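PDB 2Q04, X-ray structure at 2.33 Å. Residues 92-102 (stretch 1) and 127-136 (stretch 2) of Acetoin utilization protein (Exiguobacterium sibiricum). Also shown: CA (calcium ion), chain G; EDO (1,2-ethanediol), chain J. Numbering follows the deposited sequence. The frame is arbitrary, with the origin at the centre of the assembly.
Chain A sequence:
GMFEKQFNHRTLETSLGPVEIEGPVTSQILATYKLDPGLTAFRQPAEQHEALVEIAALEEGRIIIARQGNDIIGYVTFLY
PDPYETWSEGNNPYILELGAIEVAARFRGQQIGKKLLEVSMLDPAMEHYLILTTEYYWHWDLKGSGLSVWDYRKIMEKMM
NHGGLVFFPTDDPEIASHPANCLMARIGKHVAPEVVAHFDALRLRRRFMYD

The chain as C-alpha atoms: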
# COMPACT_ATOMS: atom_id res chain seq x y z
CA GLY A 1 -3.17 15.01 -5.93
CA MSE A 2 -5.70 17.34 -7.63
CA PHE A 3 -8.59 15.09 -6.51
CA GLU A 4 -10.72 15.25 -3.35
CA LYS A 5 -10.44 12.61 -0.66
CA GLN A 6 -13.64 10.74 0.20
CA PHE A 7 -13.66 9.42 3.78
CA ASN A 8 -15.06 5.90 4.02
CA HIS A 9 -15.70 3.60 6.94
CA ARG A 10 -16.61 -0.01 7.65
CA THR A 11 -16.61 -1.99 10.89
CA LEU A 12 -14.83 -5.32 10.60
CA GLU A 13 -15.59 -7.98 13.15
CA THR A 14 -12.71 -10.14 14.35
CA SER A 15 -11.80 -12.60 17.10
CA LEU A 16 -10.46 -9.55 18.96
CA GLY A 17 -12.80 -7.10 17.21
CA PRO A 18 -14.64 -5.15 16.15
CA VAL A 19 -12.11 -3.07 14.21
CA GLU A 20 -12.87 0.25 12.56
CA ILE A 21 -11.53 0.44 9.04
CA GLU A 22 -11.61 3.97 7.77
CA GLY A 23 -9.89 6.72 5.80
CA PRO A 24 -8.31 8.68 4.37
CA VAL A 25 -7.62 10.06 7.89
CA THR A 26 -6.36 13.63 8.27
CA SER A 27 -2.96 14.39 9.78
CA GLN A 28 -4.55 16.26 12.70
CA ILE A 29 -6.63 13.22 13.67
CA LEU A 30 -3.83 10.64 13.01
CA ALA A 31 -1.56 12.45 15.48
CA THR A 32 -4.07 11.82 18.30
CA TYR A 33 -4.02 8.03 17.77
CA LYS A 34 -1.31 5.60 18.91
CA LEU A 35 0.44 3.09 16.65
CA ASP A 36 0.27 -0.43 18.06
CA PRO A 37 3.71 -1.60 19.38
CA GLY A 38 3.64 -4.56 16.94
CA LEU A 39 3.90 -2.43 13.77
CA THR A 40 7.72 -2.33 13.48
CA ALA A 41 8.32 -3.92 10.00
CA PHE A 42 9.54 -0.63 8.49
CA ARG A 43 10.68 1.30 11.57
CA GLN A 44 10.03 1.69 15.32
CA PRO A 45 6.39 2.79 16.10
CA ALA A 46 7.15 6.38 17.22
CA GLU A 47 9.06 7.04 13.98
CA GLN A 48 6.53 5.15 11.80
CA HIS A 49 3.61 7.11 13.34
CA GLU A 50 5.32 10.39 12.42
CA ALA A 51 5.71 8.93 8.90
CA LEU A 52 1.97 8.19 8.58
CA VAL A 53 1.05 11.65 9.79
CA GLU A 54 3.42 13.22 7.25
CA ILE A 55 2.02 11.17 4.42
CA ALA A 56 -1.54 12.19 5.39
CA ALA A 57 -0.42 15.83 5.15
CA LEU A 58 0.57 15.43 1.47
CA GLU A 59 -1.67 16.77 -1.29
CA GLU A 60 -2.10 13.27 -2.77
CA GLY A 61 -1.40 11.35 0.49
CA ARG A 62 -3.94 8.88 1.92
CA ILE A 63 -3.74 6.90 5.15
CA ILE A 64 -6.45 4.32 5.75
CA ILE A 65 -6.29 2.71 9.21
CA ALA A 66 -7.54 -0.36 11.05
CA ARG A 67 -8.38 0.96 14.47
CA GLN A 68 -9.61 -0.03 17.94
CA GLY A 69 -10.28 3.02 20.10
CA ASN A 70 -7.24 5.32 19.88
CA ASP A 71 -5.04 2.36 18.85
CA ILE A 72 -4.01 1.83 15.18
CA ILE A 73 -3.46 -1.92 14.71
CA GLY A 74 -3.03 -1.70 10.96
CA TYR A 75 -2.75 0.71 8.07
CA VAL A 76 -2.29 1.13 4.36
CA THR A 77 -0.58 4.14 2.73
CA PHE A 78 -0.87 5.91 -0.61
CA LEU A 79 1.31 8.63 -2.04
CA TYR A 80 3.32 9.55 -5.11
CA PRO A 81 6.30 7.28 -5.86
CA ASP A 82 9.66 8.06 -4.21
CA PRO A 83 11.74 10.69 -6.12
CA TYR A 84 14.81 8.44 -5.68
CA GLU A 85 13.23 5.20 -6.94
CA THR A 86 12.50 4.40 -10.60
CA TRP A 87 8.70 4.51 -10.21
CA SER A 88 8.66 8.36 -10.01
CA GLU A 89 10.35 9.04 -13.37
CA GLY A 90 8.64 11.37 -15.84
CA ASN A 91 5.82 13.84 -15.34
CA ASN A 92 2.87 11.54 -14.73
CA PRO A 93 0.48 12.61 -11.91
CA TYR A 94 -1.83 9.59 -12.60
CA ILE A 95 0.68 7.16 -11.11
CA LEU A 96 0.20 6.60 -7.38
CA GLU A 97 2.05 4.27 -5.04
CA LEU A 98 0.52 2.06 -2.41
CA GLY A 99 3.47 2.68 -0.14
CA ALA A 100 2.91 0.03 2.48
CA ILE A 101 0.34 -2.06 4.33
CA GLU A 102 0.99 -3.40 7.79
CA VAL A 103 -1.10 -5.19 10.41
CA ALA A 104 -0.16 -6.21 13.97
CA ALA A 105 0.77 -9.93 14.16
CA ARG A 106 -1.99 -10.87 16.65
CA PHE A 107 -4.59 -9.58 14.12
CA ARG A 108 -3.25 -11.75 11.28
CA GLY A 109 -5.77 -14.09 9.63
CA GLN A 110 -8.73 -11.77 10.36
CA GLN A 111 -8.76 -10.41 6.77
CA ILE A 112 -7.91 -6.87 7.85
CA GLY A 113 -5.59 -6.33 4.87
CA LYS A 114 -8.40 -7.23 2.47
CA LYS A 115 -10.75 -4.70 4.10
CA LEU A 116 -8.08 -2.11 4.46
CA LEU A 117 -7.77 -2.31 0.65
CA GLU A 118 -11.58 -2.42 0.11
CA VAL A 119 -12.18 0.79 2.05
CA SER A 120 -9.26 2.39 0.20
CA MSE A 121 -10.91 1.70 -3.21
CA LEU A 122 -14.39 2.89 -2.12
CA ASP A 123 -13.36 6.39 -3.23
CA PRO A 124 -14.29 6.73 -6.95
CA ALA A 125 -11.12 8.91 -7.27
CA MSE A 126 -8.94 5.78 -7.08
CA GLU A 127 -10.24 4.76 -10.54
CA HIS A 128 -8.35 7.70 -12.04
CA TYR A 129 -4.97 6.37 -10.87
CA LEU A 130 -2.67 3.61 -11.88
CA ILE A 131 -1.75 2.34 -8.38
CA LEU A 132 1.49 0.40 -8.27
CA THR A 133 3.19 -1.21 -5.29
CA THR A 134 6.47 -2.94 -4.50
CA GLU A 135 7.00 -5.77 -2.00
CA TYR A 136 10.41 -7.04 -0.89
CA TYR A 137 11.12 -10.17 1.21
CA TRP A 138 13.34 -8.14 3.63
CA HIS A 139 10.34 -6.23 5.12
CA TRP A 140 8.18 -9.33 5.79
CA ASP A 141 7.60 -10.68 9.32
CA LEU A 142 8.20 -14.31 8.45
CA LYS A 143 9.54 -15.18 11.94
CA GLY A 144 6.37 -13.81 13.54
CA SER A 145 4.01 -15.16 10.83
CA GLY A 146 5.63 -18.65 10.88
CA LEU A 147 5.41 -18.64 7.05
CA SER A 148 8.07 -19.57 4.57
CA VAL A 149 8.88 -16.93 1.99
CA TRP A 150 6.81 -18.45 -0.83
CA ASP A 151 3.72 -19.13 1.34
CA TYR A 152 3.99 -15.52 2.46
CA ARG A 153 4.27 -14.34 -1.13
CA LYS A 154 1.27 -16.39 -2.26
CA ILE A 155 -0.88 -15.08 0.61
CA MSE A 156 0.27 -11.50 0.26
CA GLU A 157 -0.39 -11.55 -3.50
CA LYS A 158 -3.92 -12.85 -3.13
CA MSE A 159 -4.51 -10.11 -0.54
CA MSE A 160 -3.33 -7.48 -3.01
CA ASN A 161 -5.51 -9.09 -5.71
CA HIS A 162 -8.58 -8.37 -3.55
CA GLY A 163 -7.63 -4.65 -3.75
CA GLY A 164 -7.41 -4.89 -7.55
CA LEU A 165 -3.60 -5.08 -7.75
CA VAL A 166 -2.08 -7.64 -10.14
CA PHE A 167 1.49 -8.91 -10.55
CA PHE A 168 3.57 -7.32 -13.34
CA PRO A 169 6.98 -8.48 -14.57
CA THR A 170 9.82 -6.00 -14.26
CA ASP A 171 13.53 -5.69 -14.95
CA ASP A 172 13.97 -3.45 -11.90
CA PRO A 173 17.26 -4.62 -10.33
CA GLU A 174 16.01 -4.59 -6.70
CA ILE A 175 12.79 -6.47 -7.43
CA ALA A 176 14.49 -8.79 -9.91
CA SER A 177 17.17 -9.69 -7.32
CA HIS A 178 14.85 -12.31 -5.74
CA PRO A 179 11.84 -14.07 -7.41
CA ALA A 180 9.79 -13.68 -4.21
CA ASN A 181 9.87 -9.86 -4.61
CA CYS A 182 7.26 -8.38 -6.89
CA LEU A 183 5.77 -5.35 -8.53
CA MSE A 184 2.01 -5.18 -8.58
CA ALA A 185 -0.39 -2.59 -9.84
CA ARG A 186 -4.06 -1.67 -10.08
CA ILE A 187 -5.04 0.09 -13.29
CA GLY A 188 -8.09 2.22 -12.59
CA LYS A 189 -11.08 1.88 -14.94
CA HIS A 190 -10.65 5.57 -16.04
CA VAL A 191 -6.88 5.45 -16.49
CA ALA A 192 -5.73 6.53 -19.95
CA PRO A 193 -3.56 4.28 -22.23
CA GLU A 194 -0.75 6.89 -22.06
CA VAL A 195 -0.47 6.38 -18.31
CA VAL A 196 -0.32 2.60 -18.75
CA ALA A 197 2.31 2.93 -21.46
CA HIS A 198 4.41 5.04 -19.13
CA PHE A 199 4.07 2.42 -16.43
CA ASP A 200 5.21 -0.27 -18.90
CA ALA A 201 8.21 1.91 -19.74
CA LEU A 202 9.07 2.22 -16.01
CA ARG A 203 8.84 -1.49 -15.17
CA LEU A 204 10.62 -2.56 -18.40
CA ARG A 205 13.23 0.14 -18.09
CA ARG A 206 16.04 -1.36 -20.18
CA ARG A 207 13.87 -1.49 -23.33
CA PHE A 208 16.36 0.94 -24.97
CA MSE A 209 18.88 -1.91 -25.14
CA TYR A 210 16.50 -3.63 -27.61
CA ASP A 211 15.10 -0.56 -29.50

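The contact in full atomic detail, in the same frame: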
# COMPACT_ATOMS: atom_id res chain seq x y z
N ASN A 92 4.16 12.22 -14.68
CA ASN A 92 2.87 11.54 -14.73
C ASN A 92 2.17 11.55 -13.36
O ASN A 92 2.46 10.70 -12.51
CB ASN A 92 3.06 10.11 -15.22
CG ASN A 92 1.76 9.47 -15.64
OD1 ASN A 92 0.69 9.80 -15.12
ND2 ASN A 92 1.83 8.53 -16.56
N PRO A 93 1.21 12.49 -13.17
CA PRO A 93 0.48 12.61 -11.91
C PRO A 93 -0.65 11.56 -11.72
O PRO A 93 -1.35 11.58 -10.69
CB PRO A 93 -0.12 14.02 -11.99
CG PRO A 93 -0.28 14.27 -13.44
CD PRO A 93 0.79 13.51 -14.15
N TYR A 94 -0.82 10.65 -12.69
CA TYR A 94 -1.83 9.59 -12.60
C TYR A 94 -1.24 8.30 -12.04
O TYR A 94 -1.94 7.29 -11.92
CB TYR A 94 -2.45 9.32 -13.97
CG TYR A 94 -3.20 10.51 -14.55
CD1 TYR A 94 -4.48 10.82 -14.13
CD2 TYR A 94 -2.61 11.31 -15.52
CE1 TYR A 94 -5.16 11.89 -14.63
CE2 TYR A 94 -3.28 12.38 -16.03
CZ TYR A 94 -4.56 12.68 -15.59
OH TYR A 94 -5.24 13.76 -16.11
N ILE A 95 0.04 8.32 -11.71
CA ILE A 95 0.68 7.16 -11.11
C ILE A 95 0.86 7.38 -9.60
O ILE A 95 1.52 8.32 -9.16
CB ILE A 95 2.04 6.85 -11.79
CG1 ILE A 95 1.79 6.33 -13.22
CG2 ILE A 95 2.82 5.80 -10.98
CD1 ILE A 95 3.04 5.99 -13.98
N LEU A 96 0.21 6.51 -8.82
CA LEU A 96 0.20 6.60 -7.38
C LEU A 96 0.79 5.33 -6.80
O LEU A 96 0.65 4.27 -7.37
CB LEU A 96 -1.24 6.76 -6.90
CG LEU A 96 -1.46 7.20 -5.45
CD1 LEU A 96 -0.97 8.63 -5.24
CD2 LEU A 96 -2.93 7.10 -5.11
N GLU A 97 1.47 5.45 -5.67
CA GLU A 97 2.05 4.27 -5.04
C GLU A 97 1.32 3.90 -3.74
O GLU A 97 1.07 4.74 -2.90
CB GLU A 97 3.55 4.45 -4.76
CG GLU A 97 4.23 3.15 -4.24
CD GLU A 97 5.65 3.36 -3.75
OE1 GLU A 97 6.14 4.50 -3.82
OE2 GLU A 97 6.26 2.39 -3.26
N LEU A 98 0.93 2.64 -3.65
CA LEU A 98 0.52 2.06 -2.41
C LEU A 98 1.80 1.80 -1.67
O LEU A 98 2.53 0.86 -1.99
CB LEU A 98 -0.25 0.75 -2.67
CG LEU A 98 -0.95 0.04 -1.48
CD1 LEU A 98 -1.77 -1.13 -2.00
CD2 LEU A 98 0.05 -0.43 -0.41
N GLY A 99 2.17 2.73 -0.81
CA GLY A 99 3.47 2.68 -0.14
C GLY A 99 3.66 1.40 0.63
O GLY A 99 4.52 0.60 0.30
N ALA A 100 2.82 1.20 1.63
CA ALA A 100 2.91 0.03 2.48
C ALA A 100 1.56 -0.35 3.09
O ALA A 100 0.59 0.41 3.02
CB ALA A 100 3.95 0.26 3.57
N ILE A 101 1.52 -1.55 3.66
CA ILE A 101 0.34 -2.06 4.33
C ILE A 101 0.81 -2.98 5.42
O ILE A 101 1.52 -3.94 5.16
CB ILE A 101 -0.59 -2.82 3.35
CG1 ILE A 101 -1.87 -3.26 4.06
CG2 ILE A 101 0.11 -4.01 2.76
CD1 ILE A 101 -2.92 -3.78 3.11
N GLU A 102 0.50 -2.64 6.66
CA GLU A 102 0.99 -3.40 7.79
C GLU A 102 -0.12 -3.63 8.81
O GLU A 102 -0.99 -2.81 8.99
CB GLU A 102 2.18 -2.66 8.44
CG GLU A 102 3.01 -3.53 9.37
CD GLU A 102 4.23 -2.80 9.94
OE1 GLU A 102 4.49 -1.63 9.54
OE2 GLU A 102 4.94 -3.40 10.80
N GLU A 127 -10.10 5.29 -9.18
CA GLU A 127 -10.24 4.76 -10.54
C GLU A 127 -9.50 5.60 -11.56
O GLU A 127 -9.32 5.18 -12.70
CB GLU A 127 -11.71 4.64 -10.92
CG GLU A 127 -12.50 3.62 -10.09
CD GLU A 127 -12.05 2.15 -10.32
OE1 GLU A 127 -11.14 1.91 -11.16
OE2 GLU A 127 -12.62 1.24 -9.68
N HIS A 128 -9.07 6.80 -11.15
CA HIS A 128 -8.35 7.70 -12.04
C HIS A 128 -6.83 7.50 -11.96
O HIS A 128 -6.07 8.12 -12.71
CB HIS A 128 -8.70 9.14 -11.72
CG HIS A 128 -10.14 9.48 -11.97
ND1 HIS A 128 -10.59 10.02 -13.15
CD2 HIS A 128 -11.23 9.33 -11.18
CE1 HIS A 128 -11.89 10.20 -13.09
NE2 HIS A 128 -12.31 9.79 -11.90
N TYR A 129 -6.39 6.62 -11.07
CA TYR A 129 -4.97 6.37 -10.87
C TYR A 129 -4.56 4.99 -11.29
O TYR A 129 -5.36 4.05 -11.24
CB TYR A 129 -4.59 6.56 -9.40
CG TYR A 129 -4.70 7.98 -8.92
CD1 TYR A 129 -3.64 8.87 -9.08
CD2 TYR A 129 -5.84 8.43 -8.29
CE1 TYR A 129 -3.73 10.17 -8.63
CE2 TYR A 129 -5.95 9.72 -7.84
CZ TYR A 129 -4.90 10.60 -8.01
OH TYR A 129 -5.01 11.90 -7.56
N LEU A 130 -3.33 4.87 -11.76
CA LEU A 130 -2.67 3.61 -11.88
C LEU A 130 -1.88 3.44 -10.56
O LEU A 130 -0.92 4.19 -10.29
CB LEU A 130 -1.72 3.60 -13.11
CG LEU A 130 -1.09 2.24 -13.47
CD1 LEU A 130 -0.59 2.22 -14.93
CD2 LEU A 130 0.04 1.89 -12.50
N ILE A 131 -2.34 2.52 -9.71
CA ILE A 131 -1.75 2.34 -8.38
C ILE A 131 -0.79 1.15 -8.38
O ILE A 131 -1.21 -0.00 -8.45
CB ILE A 131 -2.86 2.13 -7.30
CG1 ILE A 131 -3.89 3.27 -7.36
CG2 ILE A 131 -2.24 2.05 -5.88
CD1 ILE A 131 -5.16 3.00 -6.57
N LEU A 132 0.49 1.44 -8.30
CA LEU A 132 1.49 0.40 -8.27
C LEU A 132 1.99 0.21 -6.86
O LEU A 132 1.79 1.06 -6.01
CB LEU A 132 2.66 0.73 -9.24
CG LEU A 132 3.51 2.02 -9.00
CD1 LEU A 132 4.50 1.86 -7.85
CD2 LEU A 132 4.26 2.37 -10.28
N THR A 133 2.62 -0.92 -6.61
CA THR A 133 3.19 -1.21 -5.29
C THR A 133 4.36 -2.18 -5.43
O THR A 133 4.41 -2.98 -6.36
CB THR A 133 2.08 -1.83 -4.29
OG1 THR A 133 2.42 -1.52 -2.94
CG2 THR A 133 1.98 -3.31 -4.45
N THR A 134 5.31 -2.07 -4.51
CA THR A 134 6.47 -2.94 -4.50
C THR A 134 6.55 -3.65 -3.18
O THR A 134 6.33 -3.05 -2.13
CB THR A 134 7.74 -2.14 -4.67
OG1 THR A 134 7.78 -1.08 -3.70
CG2 THR A 134 7.82 -1.54 -6.06
N GLU A 135 6.87 -4.95 -3.22
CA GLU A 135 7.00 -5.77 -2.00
C GLU A 135 8.32 -6.54 -2.04
O GLU A 135 8.61 -7.23 -3.00
CB GLU A 135 5.81 -6.75 -1.89
CG GLU A 135 4.47 -6.08 -1.49
CD GLU A 135 4.43 -5.66 -0.01
OE1 GLU A 135 5.17 -6.25 0.79
OE2 GLU A 135 3.65 -4.73 0.34
N TYR A 136 9.12 -6.40 -0.98
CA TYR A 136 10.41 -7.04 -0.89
C TYR A 136 10.47 -7.97 0.32
O TYR A 136 10.06 -7.59 1.42
CB TYR A 136 11.50 -5.98 -0.75
CG TYR A 136 11.45 -4.91 -1.80
CD1 TYR A 136 12.28 -4.97 -2.92
CD2 TYR A 136 10.61 -3.82 -1.67
CE1 TYR A 136 12.26 -3.96 -3.88
CE2 TYR A 136 10.58 -2.81 -2.63
CZ TYR A 136 11.41 -2.89 -3.73
OH TYR A 136 11.40 -1.90 -4.67
CA CA G . 5.98 -1.16 -0.61
C1 EDO J . 4.36 -6.95 4.85
O1 EDO J . 3.86 -7.30 3.54
C2 EDO J . 4.68 -5.47 4.92
O2 EDO J . 5.57 -5.22 6.00
O HOH W 1 5.12 0.13 -2.76
O HOH W 2 3.98 -3.21 3.08
O HOH W 3 3.83 -2.30 -0.83
O HOH W 4 8.45 -0.16 -0.06

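The two stretches pair as neighbouring parallel strands, burying 708 Å² between them, and four backbone hydrogen bonds join them from Tyr-94 to Leu-98. Leu-130 N donates to Tyr-94 O (2.8 Å), Leu-96 N to Leu-130 O (3.0 Å), Leu-132 N to Leu-96 O (3.0 Å) and Leu-98 N to Leu-132 O (3.0 Å). The register sets Ile-95 beside Leu-130, Leu-96 beside Ile-131 and Glu-97 beside Leu-132. Short CA-H...O contacts reinforce the ladder, as from Ile-131 CA to Leu-96 O (3.2 Å), so that this carbonyl meets both the amide of Leu-132 and the CA of its predecessor.

A type I turn from Asn-92 to Ile-95 leads into the first strand. Asn-92 suits this position because its carboxamide reaches back to the chain: Tyr-94 N donates to Asn-92 OD1 (3.0 Å), while the bond from Ile-95 N to Asn-92 O is weak (3.5 Å).

From Ile-95 to Glu-97 and from Leu-130 to Leu-132, side chains alternate between the two faces of the sheet. On one, Ile-95 CG2 packs against Leu-132 CD2 (3.8 Å), and the aliphatic part of Glu-97 lies along the same leucine, CG to CD1 at 3.8 Å. On the other lie Leu-96 and Ile-131; the branched Ile-131 offers CG1 to Leu-96 CB (4.4 Å) and CG2 to Leu-98 CB (4.0 Å). Leu-96 CB also meets Tyr-129 CD1 at 3.9 Å. Leu-96 CD2 sits over one face of the Tyr-129 ring, and Pro-93 O lies at the ring edge, 3.4 Å from Tyr-129 CE1. The hydroxyl of Tyr-129 is satisfied elsewhere in the structure.

Beyond Leu-98 the ladder gives way to side chains, water and a calcium ion. Thr-133 OG1 donates to Leu-98 O (2.6 Å) and accepts from water 3 (2.7 Å). Water 1 donates to Glu-97 OE2 (2.6 Å) and Leu-98 O (2.8 Å) and accepts from Thr-134 N (2.8 Å), giving that amide an acceptor and the buried carboxylate a donor.

The calcium joins the strands directly through Gly-99 O and Thr-134 O, each 2.5 Å from CA; waters 1, 3 and 4 also bind it, at 2.6, 2.4 and 2.7 Å from their O atoms to CA. Glu-135 leaves its strand sideways, but with chi1 and chi2 both m its carboxylate end comes nearer the first strand. Its OE2 accepts from water 3 (2.7 Å) and from water 2 (3.2 Å), which in turn accepts from Ile-101 N (3.0 Å), while Glu-135 OE1 accepts from O1 of the ethanediol (3.2 Å).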